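Local structure of BtGH115A (Bacteroides thetaiotaomicron, 5BY3) at residues 49-52 against 53-57; 464-467 against 468-472; 281-285 against 286-290; 189-192 against 193-197. The protein is a family GH115 4-O-methyl-alpha-glucuronidase with specificity for decorated arabinogalactans. One frame throughout, in Å; residues are numbered along the deposited sequence.

Contact 1: residues 49-52 against 53-57; sequences RDLQ and TVLSA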
loop_
_atom_site.group_PDB
_atom_site.type_symbol
_atom_site.label_atom_id
_atom_site.label_comp_id
_atom_site.label_asym_id
_atom_site.label_seq_id
_atom_site.Cartn_x
_atom_site.Cartn_y
_atom_site.Cartn_z
ATOM N N ARG A 49 -27.314 -8.897 2.906
ATOM C CA ARG A 49 -26.646 -9.070 4.193
ATOM C C ARG A 49 -26.607 -7.751 5.007
ATOM O O ARG A 49 -26.867 -7.757 6.202
ATOM C CB ARG A 49 -25.257 -9.642 3.954
ATOM C CG ARG A 49 -24.540 -10.055 5.209
ATOM C CD ARG A 49 -23.382 -10.940 4.822
ATOM N NE ARG A 49 -22.120 -10.235 4.904
ATOM C CZ ARG A 49 -20.972 -10.697 4.416
ATOM N NH1 ARG A 49 -20.911 -11.861 3.776
ATOM N NH2 ARG A 49 -19.871 -9.980 4.566
ATOM N N ASP A 50 -26.339 -6.635 4.320
ATOM C CA ASP A 50 -26.230 -5.315 4.937
ATOM C C ASP A 50 -27.582 -4.709 5.208
ATOM O O ASP A 50 -27.756 -4.092 6.240
ATOM C CB ASP A 50 -25.355 -4.377 4.084
ATOM C CG ASP A 50 -23.957 -4.935 3.859
ATOM O OD1 ASP A 50 -23.538 -5.877 4.605
ATOM O OD2 ASP A 50 -23.286 -4.459 2.912
ATOM N N LEU A 51 -28.539 -4.894 4.293
ATOM C CA LEU A 51 -29.944 -4.527 4.525
ATOM C C LEU A 51 -30.549 -5.162 5.801
ATOM O O LEU A 51 -31.229 -4.475 6.563
ATOM C CB LEU A 51 -30.795 -4.874 3.289
ATOM C CG LEU A 51 -30.751 -3.817 2.180
ATOM C CD1 LEU A 51 -31.068 -4.483 0.856
ATOM C CD2 LEU A 51 -31.674 -2.640 2.424
ATOM N N GLN A 52 -30.300 -6.460 6.006
ATOM C CA GLN A 52 -30.589 -7.150 7.248
ATOM C C GLN A 52 -29.862 -6.545 8.457
ATOM O O GLN A 52 -30.496 -6.278 9.483
ATOM C CB GLN A 52 -30.213 -8.643 7.117
ATOM C CG GLN A 52 -30.877 -9.580 8.112
ATOM C CD GLN A 52 -32.413 -9.504 8.103
ATOM O OE1 GLN A 52 -33.075 -9.923 7.150
ATOM N NE2 GLN A 52 -32.980 -8.965 9.178
ATOM N N THR A 53 -28.539 -6.354 8.358
ATOM C CA THR A 53 -27.758 -5.883 9.512
ATOM C C THR A 53 -28.223 -4.475 9.917
ATOM O O THR A 53 -28.532 -4.227 11.082
ATOM C CB THR A 53 -26.252 -5.901 9.228
ATOM O OG1 THR A 53 -25.875 -7.186 8.720
ATOM C CG2 THR A 53 -25.432 -5.628 10.479
ATOM N N VAL A 54 -28.313 -3.571 8.950
ATOM C CA VAL A 54 -28.458 -2.166 9.266
ATOM C C VAL A 54 -29.906 -1.895 9.536
ATOM O O VAL A 54 -30.201 -1.138 10.442
ATOM C CB VAL A 54 -27.905 -1.236 8.142
ATOM C CG1 VAL A 54 -28.327 0.242 8.301
ATOM C CG2 VAL A 54 -26.394 -1.317 8.102
ATOM N N LEU A 55 -30.789 -2.527 8.768
ATOM C CA LEU A 55 -32.209 -2.182 8.762
ATOM C C LEU A 55 -33.170 -3.297 9.199
ATOM O O LEU A 55 -34.362 -3.063 9.270
ATOM C CB LEU A 55 -32.642 -1.653 7.387
ATOM C CG LEU A 55 -32.272 -0.232 6.983
ATOM C CD1 LEU A 55 -32.702 -0.039 5.543
ATOM C CD2 LEU A 55 -32.957 0.823 7.844
ATOM N N SER A 56 -32.683 -4.501 9.487
ATOM C CA SER A 56 -33.584 -5.625 9.856
ATOM C C SER A 56 -34.603 -5.870 8.716
ATOM O O SER A 56 -35.778 -6.175 8.950
ATOM C CB SER A 56 -34.272 -5.373 11.207
ATOM O OG SER A 56 -33.299 -5.072 12.185
ATOM N N ALA A 57 -34.110 -5.707 7.489
ATOM C CA ALA A 57 -34.917 -5.692 6.285
ATOM C C ALA A 57 -34.502 -6.839 5.377
ATOM O O ALA A 57 -33.352 -6.901 4.935
ATOM C CB ALA A 57 -34.774 -4.350 5.577
#
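Thr53 bonds back to Arg49 twice in the last turns of helix 38-55: its hydroxyl OG1 lies 2.8 Å from Arg49 O, and its backbone N joins the same oxygen from the opposite face of the carbonyl plane. The hydroxyl gets there because OG1 sits beside Thr53's own backbone N (chi1 -51°), folded toward the preceding turn.

Two residues on, Leu51 O is also shared. Leu55 N reaches it at 3.0 Å and Ala57 N at 3.3 Å, again from opposite faces and both well above the plane. Between these two donors Ser56 takes positive phi (58°), which stops the helix and turns the chain so that Ala57 N faces back to Leu51; Ser56 N itself still bonds Gln52 O. Gln52 follows this turn on the outside. Its chain bends at chi2 (56°), bringing NE2 to 3.5 Å from Ser56 CA, and its OE1 is held by Thr58 OG1.

Leu51 covers the inner side, where its CD2 meets Leu55 CD1 at 4.2 Å as the two side chains cross. Both leucines rest on Leu22 of strand 20-23, and Leu51 also reaches Val28 and Ile30. Asp50 OD2 bonds Ser124 OG, and Arg49 and Asp50 form salt bridges with Glu201 and Arg205. Helix 38-55 joins strand 28-31 to strand 59-62 in a beta-alpha-beta unit, and this end leads into strand 59-62.

Contact 2: residues 464-467 against 468-472; sequences AHLK and HWLER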
loop_
_atom_site.group_PDB
_atom_site.type_symbol
_atom_site.label_atom_id
_atom_site.label_comp_id
_atom_site.label_asym_id
_atom_site.label_seq_id
_atom_site.Cartn_x
_atom_site.Cartn_y
_atom_site.Cartn_z
ATOM N N ALA A 464 -7.786 15.231 6.297
ATOM C CA ALA A 464 -9.236 15.081 6.227
ATOM C C ALA A 464 -9.684 13.651 5.878
ATOM O O ALA A 464 -10.739 13.204 6.347
ATOM C CB ALA A 464 -9.859 16.101 5.286
ATOM N N HIS A 465 -8.877 12.931 5.087
ATOM C CA HIS A 465 -9.136 11.514 4.790
ATOM C C HIS A 465 -9.043 10.658 6.061
ATOM O O HIS A 465 -9.989 9.947 6.385
ATOM C CB HIS A 465 -8.212 10.981 3.693
ATOM C CG HIS A 465 -8.586 9.605 3.198
ATOM N ND1 HIS A 465 -8.103 8.441 3.776
ATOM C CD2 HIS A 465 -9.417 9.209 2.194
ATOM C CE1 HIS A 465 -8.615 7.393 3.148
ATOM N NE2 HIS A 465 -9.405 7.830 2.179
ATOM N N LEU A 466 -7.927 10.755 6.785
ATOM C CA LEU A 466 -7.735 10.013 8.054
ATOM C C LEU A 466 -8.782 10.363 9.137
ATOM O O LEU A 466 -9.310 9.478 9.806
ATOM C CB LEU A 466 -6.298 10.234 8.594
ATOM C CG LEU A 466 -5.944 9.645 9.957
ATOM C CD1 LEU A 466 -6.070 8.127 9.966
ATOM C CD2 LEU A 466 -4.558 10.092 10.389
ATOM N N LYS A 467 -9.079 11.659 9.290
ATOM C CA LYS A 467 -10.129 12.114 10.176
ATOM C C LYS A 467 -11.488 11.456 9.845
ATOM O O LYS A 467 -12.130 10.898 10.716
ATOM C CB LYS A 467 -10.217 13.628 10.075
ATOM C CG LYS A 467 -11.238 14.272 11.008
ATOM C CD LYS A 467 -11.236 15.785 10.823
ATOM C CE LYS A 467 -12.587 16.374 11.161
ATOM N NZ LYS A 467 -12.680 16.507 12.634
ATOM N N HIS A 468 -11.902 11.506 8.585
ATOM C CA HIS A 468 -13.166 10.958 8.149
ATOM C C HIS A 468 -13.200 9.457 8.413
ATOM O O HIS A 468 -14.267 8.882 8.731
ATOM C CB HIS A 468 -13.374 11.267 6.669
ATOM C CG HIS A 468 -14.686 10.797 6.135
ATOM N ND1 HIS A 468 -14.930 9.475 5.804
ATOM C CD2 HIS A 468 -15.829 11.471 5.857
ATOM C CE1 HIS A 468 -16.171 9.353 5.368
ATOM N NE2 HIS A 468 -16.735 10.550 5.382
ATOM N N TRP A 469 -12.028 8.826 8.320
ATOM C CA TRP A 469 -11.923 7.385 8.454
ATOM C C TRP A 469 -12.083 6.998 9.914
ATOM O O TRP A 469 -12.884 6.110 10.199
ATOM C CB TRP A 469 -10.590 6.865 7.876
ATOM C CG TRP A 469 -10.474 5.344 7.803
ATOM C CD1 TRP A 469 -10.951 4.526 6.793
ATOM C CD2 TRP A 469 -9.856 4.459 8.777
ATOM N NE1 TRP A 469 -10.641 3.215 7.070
ATOM C CE2 TRP A 469 -9.979 3.143 8.279
ATOM C CE3 TRP A 469 -9.169 4.665 9.982
ATOM C CZ2 TRP A 469 -9.447 2.020 8.954
ATOM C CZ3 TRP A 469 -8.627 3.549 10.652
ATOM C CH2 TRP A 469 -8.770 2.245 10.139
ATOM N N LEU A 470 -11.333 7.648 10.819
ATOM C CA LEU A 470 -11.401 7.363 12.298
ATOM C C LEU A 470 -12.753 7.680 12.860
ATOM O O LEU A 470 -13.305 6.890 13.647
ATOM C CB LEU A 470 -10.334 8.129 13.134
ATOM C CG LEU A 470 -8.855 7.896 12.771
ATOM C CD1 LEU A 470 -7.963 9.025 13.206
ATOM C CD2 LEU A 470 -8.314 6.575 13.271
ATOM N N GLU A 471 -13.292 8.819 12.429
ATOM C CA GLU A 471 -14.665 9.199 12.767
ATOM C C GLU A 471 -15.627 8.131 12.349
ATOM O O GLU A 471 -16.474 7.759 13.139
ATOM C CB GLU A 471 -15.054 10.551 12.163
ATOM C CG GLU A 471 -14.452 11.715 12.926
ATOM C CD GLU A 471 -14.834 13.060 12.370
ATOM O OE1 GLU A 471 -15.166 13.147 11.159
ATOM O OE2 GLU A 471 -14.769 14.024 13.164
ATOM N N ARG A 472 -15.476 7.604 11.127
ATOM C CA ARG A 472 -16.351 6.497 10.669
ATOM C C ARG A 472 -16.160 5.171 11.452
ATOM O O ARG A 472 -17.144 4.505 11.767
ATOM C CB ARG A 472 -16.249 6.292 9.144
ATOM C CG ARG A 472 -17.268 5.376 8.464
ATOM C CD ARG A 472 -16.731 5.064 7.059
ATOM N NE ARG A 472 -15.735 3.969 7.104
ATOM C CZ ARG A 472 -14.864 3.614 6.145
ATOM N NH1 ARG A 472 -14.763 4.272 5.007
ATOM N NH2 ARG A 472 -14.046 2.577 6.350
#
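Leu466 and Leu470, one turn apart on helix 462-473, make the close-packed side of this contact: their CD1 atoms meet at 3.9 Å, and Leu470 CG lies 3.4 Å from Leu466 O. Leu470 CD2 also comes up in plane to the edge of the Trp469 ring. Helix 476-495 covers this side, Leu483 meeting Leu466, and Ala479 and Met486 meeting Leu470. The backbone beneath is regular, with Leu470 N bonded to Leu466 O at 2.9 Å.

The solvent side is looser. Lys467, the exposed partner, runs out straight and bends only at chi4 (81°), which swings NZ to 3.3 Å from Glu471 OE2 in a salt bridge. Glu471 stands at the border, against Ala479, and lays CB and CG over Lys467 O, CG at 3.3 Å, before its extended chain carries the carboxylate to the lysine. Were Glu471 an alanine, Lys467 NZ would probably lose this mate and its long chain be freer to swing.

On the buried flank polarity is matched from helix 441-452: His465 bonds Asp449 and Tyr442, while Glu445 takes Trp469 NE1 through OE1 and Arg472 NH1 through OE2. The helix is therefore amphipathic, fixed by apolar packing and directed polar bonds inside, with the Lys467-Glu471 salt bridge, its hydrogen bond weak, on the outer side.

Contact 3: residues 281-285 against 286-290; sequences KEVAG and QEILY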
loop_
_atom_site.group_PDB
_atom_site.type_symbol
_atom_site.label_atom_id
_atom_site.label_comp_id
_atom_site.label_asym_id
_atom_site.label_seq_id
_atom_site.Cartn_x
_atom_site.Cartn_y
_atom_site.Cartn_z
ATOM N N LYS A 281 -4.875 -23.207 -20.819
ATOM C CA LYS A 281 -5.993 -24.065 -21.223
ATOM C C LYS A 281 -7.154 -24.023 -20.231
ATOM O O LYS A 281 -8.297 -23.797 -20.633
ATOM C CB LYS A 281 -5.551 -25.526 -21.410
ATOM C CG LYS A 281 -4.913 -25.864 -22.743
ATOM C CD LYS A 281 -5.028 -27.359 -23.025
ATOM C CE LYS A 281 -4.096 -27.782 -24.156
ATOM N NZ LYS A 281 -4.109 -29.250 -24.444
ATOM N N GLU A 282 -6.871 -24.222 -18.945
ATOM C CA GLU A 282 -7.948 -24.369 -17.942
ATOM C C GLU A 282 -8.598 -23.049 -17.463
ATOM O O GLU A 282 -9.593 -23.066 -16.721
ATOM C CB GLU A 282 -7.456 -25.201 -16.757
ATOM C CG GLU A 282 -6.374 -24.519 -15.946
ATOM C CD GLU A 282 -5.967 -25.299 -14.709
ATOM O OE1 GLU A 282 -6.461 -26.431 -14.492
ATOM O OE2 GLU A 282 -5.136 -24.765 -13.949
ATOM N N VAL A 283 -8.053 -21.926 -17.931
ATOM C CA VAL A 283 -8.266 -20.606 -17.359
ATOM C C VAL A 283 -8.618 -19.559 -18.442
ATOM O O VAL A 283 -8.798 -18.385 -18.126
ATOM C CB VAL A 283 -7.000 -20.262 -16.483
ATOM C CG1 VAL A 283 -6.190 -19.045 -16.927
ATOM C CG2 VAL A 283 -7.309 -20.278 -14.994
ATOM N N ALA A 284 -8.750 -19.991 -19.702
ATOM C CA ALA A 284 -8.953 -19.101 -20.883
ATOM C C ALA A 284 -10.305 -18.334 -21.015
ATOM O O ALA A 284 -10.373 -17.274 -21.661
ATOM C CB ALA A 284 -8.667 -19.872 -22.169
ATOM N N GLY A 285 -11.376 -18.882 -20.444
ATOM C CA GLY A 285 -12.670 -18.196 -20.438
ATOM C C GLY A 285 -12.926 -17.625 -19.061
ATOM O O GLY A 285 -13.904 -17.982 -18.391
ATOM N N GLN A 286 -12.015 -16.754 -18.632
ATOM C CA GLN A 286 -11.991 -16.272 -17.262
ATOM C C GLN A 286 -11.232 -14.960 -17.189
ATOM O O GLN A 286 -10.324 -14.715 -17.980
ATOM C CB GLN A 286 -11.369 -17.322 -16.341
ATOM C CG GLN A 286 -11.625 -17.108 -14.860
ATOM C CD GLN A 286 -11.545 -18.385 -14.029
ATOM O OE1 GLN A 286 -11.295 -19.490 -14.532
ATOM N NE2 GLN A 286 -11.778 -18.235 -12.743
ATOM N N GLU A 287 -11.643 -14.124 -16.242
ATOM C CA GLU A 287 -11.024 -12.840 -15.975
ATOM C C GLU A 287 -9.651 -13.030 -15.322
ATOM O O GLU A 287 -9.533 -13.366 -14.118
ATOM C CB GLU A 287 -11.959 -11.975 -15.132
ATOM C CG GLU A 287 -13.341 -11.787 -15.775
ATOM C CD GLU A 287 -14.428 -11.437 -14.771
ATOM O OE1 GLU A 287 -14.675 -12.227 -13.819
ATOM O OE2 GLU A 287 -15.044 -10.366 -14.948
ATOM N N ILE A 288 -8.632 -12.849 -16.173
ATOM C CA ILE A 288 -7.221 -13.066 -15.865
ATOM C C ILE A 288 -6.463 -11.910 -16.458
ATOM O O ILE A 288 -6.811 -11.446 -17.553
ATOM C CB ILE A 288 -6.668 -14.352 -16.549
ATOM C CG1 ILE A 288 -7.509 -15.597 -16.194
ATOM C CG2 ILE A 288 -5.158 -14.516 -16.298
ATOM C CD1 ILE A 288 -7.485 -15.959 -14.719
ATOM N N LEU A 289 -5.461 -11.437 -15.713
ATOM C CA LEU A 289 -4.438 -10.543 -16.229
ATOM C C LEU A 289 -3.151 -11.338 -16.329
ATOM O O LEU A 289 -2.645 -11.838 -15.305
ATOM C CB LEU A 289 -4.235 -9.314 -15.344
ATOM C CG LEU A 289 -5.435 -8.393 -15.090
ATOM C CD1 LEU A 289 -5.008 -7.401 -14.019
ATOM C CD2 LEU A 289 -5.999 -7.664 -16.312
ATOM N N TYR A 290 -2.647 -11.457 -17.569
ATOM C CA TYR A 290 -1.518 -12.346 -17.885
ATOM C C TYR A 290 -0.252 -11.570 -17.719
ATOM O O TYR A 290 -0.036 -10.566 -18.441
ATOM C CB TYR A 290 -1.642 -12.902 -19.318
ATOM C CG TYR A 290 -2.771 -13.887 -19.439
ATOM C CD1 TYR A 290 -2.560 -15.236 -19.137
ATOM C CD2 TYR A 290 -4.077 -13.475 -19.772
ATOM C CE1 TYR A 290 -3.582 -16.145 -19.204
ATOM C CE2 TYR A 290 -5.119 -14.410 -19.844
ATOM C CZ TYR A 290 -4.850 -15.727 -19.544
ATOM O OH TYR A 290 -5.825 -16.692 -19.567
#
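Past Val283 the backbone leaves the helix, turns through Gly285 (phi/psi -104°/59°) and stretches out at Gln286, forming the helix-to-strand connection that carries helix 265-283 into strand 290-291 of the TIM-type barrel. No hydrogen bond spans the two halves of the turn; side chains fill it instead, gathered round Val283. Its CG1 meets Ile288 CG1 at 3.8 Å, the two side chains crossing at about a right angle, and lies 3.6 Å from Tyr290 OH.

The carbonyl of Val283 is covered by carbon: Gln286 CB comes to 3.3 Å from Val283 O, and Ile288 CG1 to 3.6 Å. Gln286, with CG anti to its N (chi1 -164°) and an extended chain, runs off obliquely across Val283, placing OE1 4.1 Å from Val283 CG2; its NE2 makes a weak hydrogen bond to Arg229 O in helix 228-235.

Beyond the turn, Glu287 and Leu289 form backbone bonds with Met239 of barrel strand 238-239, while Tyr290 bonds Val340 of strand 339-341 and Pro338 just before it. The chain thus lies between strands 238-239 and 339-341, consistent with closure of the barrel. Ile288 CG2 sits 3.4 Å above the Tyr290 ring plane, over its centre, in a CH-pi contact.

Contact 4: residues 189-192 against 193-197; sequences GEIG and PRTNE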
loop_
_atom_site.group_PDB
_atom_site.type_symbol
_atom_site.label_atom_id
_atom_site.label_comp_id
_atom_site.label_asym_id
_atom_site.label_seq_id
_atom_site.Cartn_x
_atom_site.Cartn_y
_atom_site.Cartn_z
ATOM N N GLY A 189 -0.544 -26.255 3.086
ATOM C CA GLY A 189 -0.598 -24.781 3.187
ATOM C C GLY A 189 -1.804 -24.215 2.473
ATOM O O GLY A 189 -1.674 -23.351 1.593
ATOM N N GLU A 190 -2.980 -24.712 2.834
ATOM C CA GLU A 190 -4.154 -24.389 2.065
ATOM C C GLU A 190 -4.937 -23.174 2.605
ATOM O O GLU A 190 -5.311 -23.136 3.775
ATOM C CB GLU A 190 -5.036 -25.620 1.879
ATOM C CG GLU A 190 -5.998 -25.469 0.707
ATOM C CD GLU A 190 -6.861 -26.694 0.474
ATOM O OE1 GLU A 190 -7.453 -27.201 1.446
ATOM O OE2 GLU A 190 -6.949 -27.136 -0.694
ATOM N N ILE A 191 -5.133 -22.199 1.707
ATOM C CA ILE A 191 -5.903 -20.977 1.911
ATOM C C ILE A 191 -6.967 -21.166 0.870
ATOM O O ILE A 191 -6.730 -20.934 -0.320
ATOM C CB ILE A 191 -5.063 -19.701 1.589
ATOM C CG1 ILE A 191 -3.737 -19.723 2.370
ATOM C CG2 ILE A 191 -5.889 -18.392 1.713
ATOM C CD1 ILE A 191 -2.853 -18.496 2.117
ATOM N N GLY A 192 -8.123 -21.638 1.310
ATOM C CA GLY A 192 -9.046 -22.285 0.418
ATOM C C GLY A 192 -10.103 -21.368 -0.140
ATOM O O GLY A 192 -9.974 -20.144 -0.055
ATOM N N PRO A 193 -11.167 -21.963 -0.718
ATOM C CA PRO A 193 -12.220 -21.149 -1.319
ATOM C C PRO A 193 -12.886 -20.189 -0.331
ATOM O O PRO A 193 -13.116 -19.024 -0.682
ATOM C CB PRO A 193 -13.227 -22.195 -1.883
ATOM C CG PRO A 193 -12.882 -23.505 -1.205
ATOM C CD PRO A 193 -11.400 -23.417 -0.903
ATOM N N ARG A 194 -13.210 -20.664 0.866
ATOM C CA ARG A 194 -13.939 -19.847 1.856
ATOM C C ARG A 194 -13.124 -18.605 2.277
ATOM O O ARG A 194 -13.639 -17.489 2.279
ATOM C CB ARG A 194 -14.440 -20.704 3.050
ATOM C CG ARG A 194 -15.962 -20.874 3.158
ATOM C CD ARG A 194 -16.535 -21.957 2.261
ATOM N NE ARG A 194 -16.700 -21.507 0.871
ATOM C CZ ARG A 194 -16.693 -22.298 -0.211
ATOM N NH1 ARG A 194 -16.524 -23.617 -0.091
ATOM N NH2 ARG A 194 -16.831 -21.767 -1.430
ATOM N N THR A 195 -11.835 -18.776 2.547
ATOM C CA THR A 195 -10.960 -17.617 2.778
ATOM C C THR A 195 -10.956 -16.615 1.593
ATOM O O THR A 195 -11.093 -15.396 1.798
ATOM C CB THR A 195 -9.559 -18.072 3.131
ATOM O OG1 THR A 195 -9.656 -19.071 4.160
ATOM C CG2 THR A 195 -8.699 -16.897 3.586
ATOM N N ASN A 196 -10.867 -17.123 0.369
ATOM C CA ASN A 196 -10.846 -16.253 -0.810
ATOM C C ASN A 196 -12.145 -15.463 -1.042
ATOM O O ASN A 196 -12.095 -14.263 -1.346
ATOM C CB ASN A 196 -10.356 -17.012 -2.052
ATOM C CG ASN A 196 -8.843 -17.172 -2.064
ATOM O OD1 ASN A 196 -8.106 -16.238 -2.423
ATOM N ND2 ASN A 196 -8.359 -18.339 -1.628
ATOM N N GLU A 197 -13.299 -16.106 -0.830
ATOM C CA GLU A 197 -14.567 -15.382 -0.848
ATOM C C GLU A 197 -14.563 -14.192 0.127
ATOM O O GLU A 197 -15.059 -13.106 -0.216
ATOM C CB GLU A 197 -15.735 -16.321 -0.593
ATOM C CG GLU A 197 -15.891 -17.374 -1.683
ATOM C CD GLU A 197 -16.921 -18.446 -1.345
ATOM O OE1 GLU A 197 -16.909 -18.953 -0.189
ATOM O OE2 GLU A 197 -17.718 -18.796 -2.250
#
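Gly192 O receives two hydrogen bonds from Asn196: ND2 donates at 2.9 Å (N-H...O 155°), and the backbone N of Asn196 donates to the same oxygen at 3.2 Å. Gly192 is the N-cap residue of helix 193-205, which lies in the crossover between barrel strands 162-166 and 210-212. The two donors come differently: the backbone N, making the i+4 to i bond of the first helical turn, lies in the carbonyl plane, whereas ND2 stands well above it. With CG beside the backbone N (chi1 -78°), the Asn196 amide folds back along the turn toward the cap. A leucine in place of Asn196 would probably cost Gly192 O its side-chain donor and leave the carbonyl less firmly fixed.

Gly192 has no side chain to cap the first amides of the helix; Glu183 OE2 accepts from Arg194 N instead. Thr195 OG1 bonds Ser178 OG, its main partner, and Glu183 OE1.

Farther out, Ile191 CG2 packs on Thr195 CG2 at 3.7 Å, the side chains crossing beside helix 174-182, where Ile191 touches Met175. The Ile191 side chain is about 12 Å from the bound nickel ion. On the outer face Arg194 NE bonds Glu197 OE1 at 2.8 Å, with the acceptor in the guanidinium plane. Over one face of that guanidinium, toward its rim, lies Pro193 CB, 3.6 Å above the plane.

How the contacts relate
Along the chain the order is contact 1, contact 4, contact 3, contact 2, and none touches another. Contact 1 ends a helix of the N-terminal mixed-sheet region, while the other three belong to the GH115 part of the chain. Contacts 1 and 4 come within about 7 Å at their nearest atoms: helix 193-205, which begins in contact 4, supplies salt-bridge partners of Arg49 and Asp50, tying the N-terminal region to the barrel. Contacts 3 and 4, centres 19 Å apart, both pack on helix 228-235 and belong to turns around the barrel. Contact 2, on a helix packed against helices 441-452 and 476-495, lies far from contact 3 (centres 39 Å apart) but 24 Å from contact 1, centre to centre.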